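Long-range contacts in fumarate reductase iron-sulfur subunit (Mycolicibacterium smegmatis, PDB 7D6V), which probably relays electrons from subunit A through its three iron-sulfur clusters towards quinone at the membrane anchor of mycobacterial succinate dehydrogenase: residues A2-K7 and M78-D84; D47-R51 and M98-T103; E147-Q152 and A169-F173. One frame throughout, in Å; residues are numbered along the deposited sequence.

Interaction 1. Residues A2-K7 and M78-D84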
loop_
_atom_site.group_PDB
_atom_site.type_symbol
_atom_site.label_atom_id
_atom_site.label_comp_id
_atom_site.label_asym_id
_atom_site.label_seq_id
_atom_site.Cartn_x
_atom_site.Cartn_y
_atom_site.Cartn_z
ATOM N N ALA B 2 18.993 -23.804 -6.892
ATOM C CA ALA B 2 20.351 -23.295 -6.757
ATOM C C ALA B 2 20.521 -22.533 -5.451
ATOM O O ALA B 2 20.415 -21.307 -5.418
ATOM C CB ALA B 2 20.705 -22.407 -7.936
ATOM N N THR B 3 20.776 -23.270 -4.375
ATOM C CA THR B 3 21.062 -22.681 -3.075
ATOM C C THR B 3 22.553 -22.398 -2.971
ATOM O O THR B 3 23.377 -23.299 -3.152
ATOM C CB THR B 3 20.616 -23.611 -1.947
ATOM O OG1 THR B 3 19.205 -23.838 -2.047
ATOM C CG2 THR B 3 20.930 -23.009 -0.600
ATOM N N TYR B 4 22.896 -21.146 -2.682
ATOM C CA TYR B 4 24.280 -20.706 -2.633
ATOM C C TYR B 4 24.460 -19.775 -1.443
ATOM O O TYR B 4 23.507 -19.450 -0.730
ATOM C CB TYR B 4 24.691 -20.015 -3.938
ATOM C CG TYR B 4 23.940 -18.734 -4.215
ATOM C CD1 TYR B 4 24.547 -17.502 -4.039
ATOM C CD2 TYR B 4 22.626 -18.756 -4.650
ATOM C CE1 TYR B 4 23.866 -16.331 -4.286
ATOM C CE2 TYR B 4 21.939 -17.592 -4.898
ATOM C CZ TYR B 4 22.564 -16.382 -4.717
ATOM O OH TYR B 4 21.881 -15.217 -4.969
ATOM N N ASP B 5 25.698 -19.343 -1.236
ATOM C CA ASP B 5 26.053 -18.415 -0.169
ATOM C C ASP B 5 26.352 -17.065 -0.807
ATOM O O ASP B 5 27.290 -16.944 -1.600
ATOM C CB ASP B 5 27.250 -18.933 0.624
ATOM C CG ASP B 5 26.850 -19.909 1.715
ATOM O OD1 ASP B 5 25.748 -19.759 2.279
ATOM O OD2 ASP B 5 27.641 -20.827 2.010
ATOM N N ALA B 6 25.556 -16.059 -0.465
ATOM C CA ALA B 6 25.697 -14.733 -1.044
ATOM C C ALA B 6 26.570 -13.845 -0.168
ATOM O O ALA B 6 26.834 -14.142 0.998
ATOM C CB ALA B 6 24.332 -14.080 -1.241
ATOM N N LYS B 7 27.020 -12.739 -0.754
ATOM C CA LYS B 7 27.812 -11.733 -0.057
ATOM C C LYS B 7 26.973 -10.470 0.095
ATOM O O LYS B 7 26.690 -9.780 -0.892
ATOM C CB LYS B 7 29.113 -11.447 -0.803
ATOM C CG LYS B 7 30.050 -12.642 -0.875
ATOM C CD LYS B 7 31.356 -12.292 -1.564
ATOM C CE LYS B 7 31.156 -12.060 -3.054
ATOM N NZ LYS B 7 30.750 -13.295 -3.770
ATOM N N MET B 78 16.042 -10.758 -5.412
ATOM C CA MET B 78 17.278 -11.344 -4.898
ATOM C C MET B 78 17.863 -12.336 -5.903
ATOM O O MET B 78 19.003 -12.784 -5.761
ATOM C CB MET B 78 17.025 -12.002 -3.534
ATOM C CG MET B 78 18.208 -12.666 -2.866
ATOM S SD MET B 78 19.206 -11.493 -1.935
ATOM C CE MET B 78 20.822 -11.798 -2.631
ATOM N N SER B 79 17.101 -12.646 -6.946
ATOM C CA SER B 79 17.622 -13.274 -8.149
ATOM C C SER B 79 17.938 -12.239 -9.214
ATOM O O SER B 79 18.423 -12.593 -10.292
ATOM C CB SER B 79 16.626 -14.300 -8.691
ATOM O OG SER B 79 15.463 -13.665 -9.188
ATOM N N THR B 80 17.651 -10.969 -8.922
ATOM C CA THR B 80 18.125 -9.863 -9.739
ATOM C C THR B 80 19.646 -9.837 -9.792
ATOM O O THR B 80 20.230 -9.340 -10.762
ATOM C CB THR B 80 17.578 -8.553 -9.166
ATOM O OG1 THR B 80 16.150 -8.546 -9.278
ATOM C CG2 THR B 80 18.139 -7.343 -9.895
ATOM N N PHE B 81 20.298 -10.405 -8.786
ATOM C CA PHE B 81 21.733 -10.302 -8.596
ATOM C C PHE B 81 22.393 -11.647 -8.866
ATOM O O PHE B 81 21.807 -12.703 -8.622
ATOM C CB PHE B 81 22.049 -9.854 -7.170
ATOM C CG PHE B 81 21.174 -8.743 -6.682
ATOM C CD1 PHE B 81 21.208 -7.499 -7.279
ATOM C CD2 PHE B 81 20.291 -8.957 -5.640
ATOM C CE1 PHE B 81 20.395 -6.483 -6.832
ATOM C CE2 PHE B 81 19.476 -7.946 -5.191
ATOM C CZ PHE B 81 19.528 -6.707 -5.787
ATOM N N GLY B 82 23.620 -11.597 -9.366
ATOM C CA GLY B 82 24.375 -12.809 -9.589
ATOM C C GLY B 82 24.802 -13.462 -8.290
ATOM O O GLY B 82 24.765 -12.874 -7.210
ATOM N N GLU B 83 25.219 -14.723 -8.404
ATOM C CA GLU B 83 25.663 -15.463 -7.231
ATOM C C GLU B 83 27.032 -15.011 -6.745
ATOM O O GLU B 83 27.370 -15.238 -5.579
ATOM C CB GLU B 83 25.677 -16.960 -7.532
ATOM C CG GLU B 83 24.315 -17.516 -7.899
ATOM C CD GLU B 83 24.298 -19.027 -7.968
ATOM O OE1 GLU B 83 23.229 -19.594 -8.268
ATOM O OE2 GLU B 83 25.354 -19.647 -7.725
ATOM N N ASP B 84 27.825 -14.375 -7.605
ATOM C CA ASP B 84 29.101 -13.796 -7.210
ATOM C C ASP B 84 29.041 -12.276 -7.119
ATOM O O ASP B 84 30.085 -11.626 -7.041
ATOM C CB ASP B 84 30.203 -14.231 -8.177
ATOM C CG ASP B 84 29.812 -14.045 -9.629
ATOM O OD1 ASP B 84 28.603 -13.911 -9.911
ATOM O OD2 ASP B 84 30.716 -14.037 -10.490
#
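Y4 and E83 make most of this contact. With chi1 at +64° (p), Y4 swings its ring off the start of strand 4-14 and over the loop that leads into strand 86-87. E83, in an m, t conformation, lies across one face of that ring: CG sits 3.6 Å from the ring centroid, 2° off its normal, a CH-pi contact, while E83 CB is 3.7 Å from Y4 CD1. The carboxylate runs on past the ring, bringing E83 OE1 to 3.8 Å from A2 CB. Beyond the phenol, M78 (t, p) curls its thioether back so that CE meets A6 CB at 4.4 Å; the M78 side chain also packs on V33 and I36 of helix 33-43. K7, whose backbone bonds to V87 in the sheet, is m at chi1, chi3 and chi4 around a t chi2, yet its NZ stops 3.7 Å from D84 O. F81 leads its ring away onto I66 and V87. Y4 OH likewise stays 3.9 Å from M78 O, the loop atom nearest that hydroxyl. The two segments thus meet by shape and CH-pi contact, without a directional polar bond, and the charged ends of E83 and K7 remain at the exposed surface.

Interaction 2. Residues D47-R51 and M98-T103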
loop_
_atom_site.group_PDB
_atom_site.type_symbol
_atom_site.label_atom_id
_atom_site.label_comp_id
_atom_site.label_asym_id
_atom_site.label_seq_id
_atom_site.Cartn_x
_atom_site.Cartn_y
_atom_site.Cartn_z
ATOM N N ASP B 47 20.470 -8.198 16.872
ATOM C CA ASP B 47 20.114 -6.821 17.187
ATOM C C ASP B 47 20.150 -5.906 15.966
ATOM O O ASP B 47 20.259 -4.687 16.118
ATOM C CB ASP B 47 21.038 -6.275 18.272
ATOM C CG ASP B 47 22.497 -6.455 17.931
ATOM O OD1 ASP B 47 22.804 -7.307 17.073
ATOM O OD2 ASP B 47 23.338 -5.734 18.503
ATOM N N LEU B 48 20.065 -6.463 14.762
ATOM C CA LEU B 48 20.097 -5.661 13.545
ATOM C C LEU B 48 18.755 -4.972 13.321
ATOM O O LEU B 48 17.704 -5.615 13.363
ATOM C CB LEU B 48 20.450 -6.535 12.344
ATOM C CG LEU B 48 20.252 -5.929 10.959
ATOM C CD1 LEU B 48 21.384 -4.987 10.641
ATOM C CD2 LEU B 48 20.167 -7.028 9.923
ATOM N N ALA B 49 18.801 -3.669 13.051
ATOM C CA ALA B 49 17.604 -2.842 12.947
ATOM C C ALA B 49 17.010 -2.911 11.542
ATOM O O ALA B 49 17.709 -2.656 10.560
ATOM C CB ALA B 49 17.961 -1.401 13.303
ATOM N N VAL B 50 15.718 -3.253 11.439
ATOM C CA VAL B 50 15.117 -3.520 10.130
ATOM C C VAL B 50 13.840 -2.723 9.872
ATOM O O VAL B 50 13.754 -1.997 8.875
ATOM C CB VAL B 50 14.845 -5.023 9.949
ATOM C CG1 VAL B 50 14.247 -5.288 8.583
ATOM C CG2 VAL B 50 16.121 -5.805 10.110
ATOM N N ARG B 51 12.843 -2.850 10.753
ATOM C CA ARG B 51 11.528 -2.210 10.596
ATOM C C ARG B 51 10.778 -2.717 9.357
ATOM O O ARG B 51 10.661 -2.041 8.337
ATOM C CB ARG B 51 11.630 -0.681 10.556
ATOM C CG ARG B 51 10.261 -0.022 10.596
ATOM C CD ARG B 51 10.247 1.353 9.971
ATOM N NE ARG B 51 10.492 2.397 10.956
ATOM C CZ ARG B 51 11.091 3.550 10.689
ATOM N NH1 ARG B 51 11.502 3.817 9.458
ATOM N NH2 ARG B 51 11.275 4.438 11.651
ATOM N N MET B 98 18.138 6.382 12.323
ATOM C CA MET B 98 17.947 5.943 13.701
ATOM C C MET B 98 18.995 4.907 14.080
ATOM O O MET B 98 19.802 5.121 14.990
ATOM C CB MET B 98 16.540 5.368 13.885
ATOM C CG MET B 98 15.454 6.398 14.102
ATOM S SD MET B 98 13.820 5.644 14.085
ATOM C CE MET B 98 12.798 7.036 14.547
ATOM N N ARG B 99 18.999 3.781 13.378
ATOM C CA ARG B 99 20.010 2.754 13.554
ATOM C C ARG B 99 20.209 2.086 12.197
ATOM O O ARG B 99 19.894 2.679 11.161
ATOM C CB ARG B 99 19.612 1.792 14.684
ATOM C CG ARG B 99 20.803 1.233 15.430
ATOM C CD ARG B 99 20.431 0.048 16.277
ATOM N NE ARG B 99 21.614 -0.686 16.702
ATOM C CZ ARG B 99 21.603 -1.957 17.079
ATOM N NH1 ARG B 99 20.466 -2.635 17.089
ATOM N NH2 ARG B 99 22.731 -2.548 17.445
ATOM N N ASP B 100 20.700 0.846 12.203
ATOM C CA ASP B 100 21.307 0.223 11.029
ATOM C C ASP B 100 20.543 0.459 9.727
ATOM O O ASP B 100 21.065 1.084 8.800
ATOM C CB ASP B 100 21.457 -1.277 11.290
ATOM C CG ASP B 100 21.989 -1.574 12.673
ATOM O OD1 ASP B 100 23.066 -1.052 13.022
ATOM O OD2 ASP B 100 21.330 -2.322 13.417
ATOM N N LEU B 101 19.303 -0.011 9.637
ATOM C CA LEU B 101 18.519 0.160 8.418
ATOM C C LEU B 101 17.265 0.992 8.642
ATOM O O LEU B 101 16.414 1.061 7.751
ATOM C CB LEU B 101 18.139 -1.197 7.825
ATOM C CG LEU B 101 19.278 -2.089 7.329
ATOM C CD1 LEU B 101 18.722 -3.363 6.727
ATOM C CD2 LEU B 101 20.150 -1.357 6.329
ATOM N N VAL B 102 17.133 1.626 9.801
ATOM C CA VAL B 102 15.937 2.364 10.179
ATOM C C VAL B 102 16.267 3.848 10.182
ATOM O O VAL B 102 17.270 4.266 10.771
ATOM C CB VAL B 102 15.418 1.909 11.552
ATOM C CG1 VAL B 102 14.125 2.609 11.892
ATOM C CG2 VAL B 102 15.226 0.418 11.556
ATOM N N THR B 103 15.432 4.640 9.519
ATOM C CA THR B 103 15.590 6.082 9.483
ATOM C C THR B 103 14.412 6.746 10.183
ATOM O O THR B 103 13.364 6.136 10.399
ATOM C CB THR B 103 15.703 6.606 8.045
ATOM O OG1 THR B 103 14.650 6.055 7.248
ATOM C CG2 THR B 103 17.039 6.219 7.448
#
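Both backbone polar groups of A49 are met at the turn between strands 97-99 and 102-103. A49 N donates to D100 OD2 (2.9 Å, 157°), and L101 N returns a weak bond to A49 O (3.2 Å, 131°). The other carboxylate oxygen, D100 OD1, takes G13 N and forms a salt bridge with R12 of strand 4-14, so one aspartate joins three parts of the chain. L48 O is satisfied by Q41 of helix 33-43. At one end of the contact, D47 OD2 and R99 NH2 form a salt bridge at 3.4 Å, its hydrogen bond weak; D100 OD2 adds a long ion pair to R99 NE at 3.7 Å, charges only, since no N-H points at it. At the other end R51 NH1 and NH2 both donate to T103 O, at 3.1 and 3.0 Å, with V102 CG1 over a face of the guanidinium; E171 of subunit A adds a long, weak ion pair. Between these ends A49 CB packs on V102 CG2 (3.7 Å), and F530 of subunit A covers both residues. V50 points away, onto L34 and I37, its side chain about 8 Å from the [2Fe-2S] cluster. Within the hairpin M98 N and R99 N both donate to V102 O, at 2.8 and 3.2 Å, so M98 and R99 together lie opposite V102, a classic beta bulge. Both segments belong to the 2Fe-2S ferredoxin-type (beta-grasp) domain, whose 47-51 loop leads, one residue later, into N53 and C54 of the cluster-binding loop.

Interaction 3. Residues E147-Q152 and A169-F173. With SF4 (iron/sulfur cluster), chain F; F3S (Fe3-s4 cluster), chain G.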
loop_
_atom_site.group_PDB
_atom_site.type_symbol
_atom_site.label_atom_id
_atom_site.label_comp_id
_atom_site.label_asym_id
_atom_site.label_seq_id
_atom_site.Cartn_x
_atom_site.Cartn_y
_atom_site.Cartn_z
ATOM N N GLU B 147 2.310 4.459 2.017
ATOM C CA GLU B 147 3.229 5.533 2.360
ATOM C C GLU B 147 4.608 4.969 2.674
ATOM O O GLU B 147 5.025 4.911 3.834
ATOM C CB GLU B 147 2.674 6.350 3.523
ATOM C CG GLU B 147 1.556 7.277 3.101
ATOM C CD GLU B 147 0.976 8.060 4.252
ATOM O OE1 GLU B 147 1.040 7.571 5.398
ATOM O OE2 GLU B 147 0.457 9.167 4.013
ATOM N N CYS B 148 5.332 4.589 1.626
ATOM C CA CYS B 148 6.680 4.057 1.774
ATOM C C CYS B 148 7.685 5.204 1.842
ATOM O O CYS B 148 8.706 5.111 2.523
ATOM C CB CYS B 148 7.021 3.121 0.614
ATOM S SG CYS B 148 7.708 3.952 -0.838
ATOM N N PHE B 149 7.384 6.286 1.129
ATOM C CA PHE B 149 8.243 7.466 1.102
ATOM C C PHE B 149 9.520 7.242 0.304
ATOM O O PHE B 149 10.510 7.951 0.500
ATOM C CB PHE B 149 8.571 7.938 2.522
ATOM C CG PHE B 149 7.359 8.134 3.384
ATOM C CD1 PHE B 149 6.287 8.882 2.932
ATOM C CD2 PHE B 149 7.284 7.558 4.637
ATOM C CE1 PHE B 149 5.171 9.062 3.717
ATOM C CE2 PHE B 149 6.171 7.734 5.427
ATOM C CZ PHE B 149 5.112 8.488 4.966
ATOM N N LEU B 150 9.515 6.271 -0.610
ATOM C CA LEU B 150 10.660 6.088 -1.493
ATOM C C LEU B 150 10.789 7.256 -2.462
ATOM O O LEU B 150 11.903 7.668 -2.806
ATOM C CB LEU B 150 10.535 4.768 -2.250
ATOM C CG LEU B 150 10.777 3.489 -1.447
ATOM C CD1 LEU B 150 10.414 2.266 -2.266
ATOM C CD2 LEU B 150 12.211 3.409 -0.971
ATOM N N CYS B 151 9.648 7.821 -2.846
ATOM C CA CYS B 151 9.630 8.978 -3.728
ATOM C C CYS B 151 10.287 10.136 -2.985
ATOM O O CYS B 151 11.138 10.835 -3.534
ATOM C CB CYS B 151 8.195 9.339 -4.113
ATOM S SG CYS B 151 7.147 9.828 -2.724
ATOM N N GLN B 152 9.887 10.333 -1.730
ATOM C CA GLN B 152 10.464 11.387 -0.906
ATOM C C GLN B 152 11.959 11.175 -0.723
ATOM O O GLN B 152 12.734 12.136 -0.698
ATOM C CB GLN B 152 9.765 11.430 0.450
ATOM C CG GLN B 152 8.257 11.482 0.373
ATOM C CD GLN B 152 7.733 12.893 0.253
ATOM O OE1 GLN B 152 7.149 13.262 -0.759
ATOM N NE2 GLN B 152 7.933 13.689 1.290
ATOM N N ALA B 169 7.435 20.101 -0.090
ATOM C CA ALA B 169 6.680 19.048 0.576
ATOM C C ALA B 169 7.071 17.661 0.084
ATOM O O ALA B 169 6.968 16.691 0.840
ATOM C CB ALA B 169 5.182 19.267 0.376
ATOM N N GLY B 170 7.515 17.546 -1.162
ATOM C CA GLY B 170 7.889 16.272 -1.718
ATOM C C GLY B 170 6.855 15.728 -2.677
ATOM O O GLY B 170 5.713 16.191 -2.727
ATOM N N PRO B 171 7.247 14.731 -3.471
ATOM C CA PRO B 171 6.304 14.152 -4.445
ATOM C C PRO B 171 5.034 13.594 -3.828
ATOM O O PRO B 171 3.951 13.778 -4.395
ATOM C CB PRO B 171 7.130 13.041 -5.111
ATOM C CG PRO B 171 8.400 12.931 -4.320
ATOM C CD PRO B 171 8.617 14.234 -3.659
ATOM N N ARG B 172 5.132 12.921 -2.679
ATOM C CA ARG B 172 3.960 12.269 -2.104
ATOM C C ARG B 172 2.888 13.284 -1.737
ATOM O O ARG B 172 1.700 13.073 -2.004
ATOM C CB ARG B 172 4.365 11.445 -0.880
ATOM C CG ARG B 172 3.285 10.512 -0.351
ATOM C CD ARG B 172 2.523 11.140 0.807
ATOM N NE ARG B 172 1.350 10.366 1.197
ATOM C CZ ARG B 172 0.198 10.357 0.535
ATOM N NH1 ARG B 172 -0.810 9.617 0.971
ATOM N NH2 ARG B 172 0.052 11.081 -0.562
ATOM N N PHE B 173 3.285 14.411 -1.165
ATOM C CA PHE B 173 2.299 15.353 -0.662
ATOM C C PHE B 173 1.811 16.326 -1.724
ATOM O O PHE B 173 0.675 16.798 -1.639
ATOM C CB PHE B 173 2.875 16.072 0.551
ATOM C CG PHE B 173 3.104 15.148 1.698
ATOM C CD1 PHE B 173 2.036 14.663 2.425
ATOM C CD2 PHE B 173 4.375 14.701 2.001
ATOM C CE1 PHE B 173 2.233 13.787 3.459
ATOM C CE2 PHE B 173 4.575 13.823 3.036
ATOM C CZ PHE B 173 3.503 13.365 3.764
HETATM FE FE1 SF4 F . 5.868 7.766 -3.037
HETATM FE FE2 SF4 F . 4.547 5.594 -4.665
HETATM FE FE3 SF4 F . 3.273 6.544 -2.097
HETATM FE FE4 SF4 F . 5.822 4.927 -2.010
HETATM S S1 SF4 F . 3.887 4.648 -2.867
HETATM S S2 SF4 F . 5.209 6.822 -1.240
HETATM S S3 SF4 F . 6.482 5.872 -3.808
HETATM S S4 SF4 F . 3.933 7.488 -3.894
HETATM FE FE1 F3S G . 10.902 14.467 -7.311
HETATM FE FE3 F3S G . 9.419 13.612 -9.382
HETATM FE FE4 F3S G . 9.705 16.265 -9.051
HETATM S S1 F3S G . 11.465 12.938 -8.817
HETATM S S2 F3S G . 11.765 16.439 -8.136
HETATM S S3 F3S G . 8.650 14.825 -7.581
HETATM S S4 F3S G . 9.517 15.184 -11.024
#
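The side-chain amide of Q152 bonds at both ends to the start of helix 171-181. Its OE1 accepts R172 N at 2.8 Å (152°), giving a partner to an NH in the first turn, and its NE2 donates to A169 O at 3.2 Å (170°) and also to N108. Next comes the salt bridge of E147 and R172: E147 OE2 takes R172 NE at 3.2 Å and, weakly, R172 NH1 at 3.3 Å, while the other carboxylate oxygen reaches Q145 of subunit A. G170, the N-cap residue, has no side chain; a CB there would run into Q152 OE1 and the preceding carbonyl. E147-Q152 spans part of the CxxCxxCxxxC motif of a ferredoxin-type dicluster domain: C148 SG holds FE4 and C151 SG holds FE1 of the SF4 cluster, each at 2.4 Å, C145 and C213 also line that pocket, and C155 belongs to the [3Fe-4S] site. C148 SG also accepts L150 N at 2.9 Å. Outside the polar core C151 CB rests on P171 CG (3.6 Å), and P171 CB in turn lies 3.4 Å from S3 of the F3S cluster, so this pair packs between the two clusters. R172 CB touches C151 SG (3.7 Å). R172 CD meets the edge of the F149 ring, 4.4 Å from CE1, and F173 presents its own ring edge, through CD2, to Q152 NE2 at 3.8 Å.

In the fold
Interactions 1 and 2 both belong to the 2Fe-2S domain, their segments alternating along the chain (2-7, 47-51, 78-84, 98-103); interaction 3 follows in the 4Fe-4S dicluster domain. Strand 4-14 and helix 33-43 link the first two, whose centres are 23 Å apart. Interaction 1 closes the outer, exposed end, 27 Å from the chain centre, whereas interaction 2 is buried against subunit A. From there interaction 3 is 20 Å away between centres, about 7 Å between nearest atoms, and its centre lies about 4 Å from the chain's centre in space. The series therefore runs inward from the surface, past the [2Fe-2S] cluster, to the [4Fe-4S] and [3Fe-4S] clusters, consistent with an electron path through both domains.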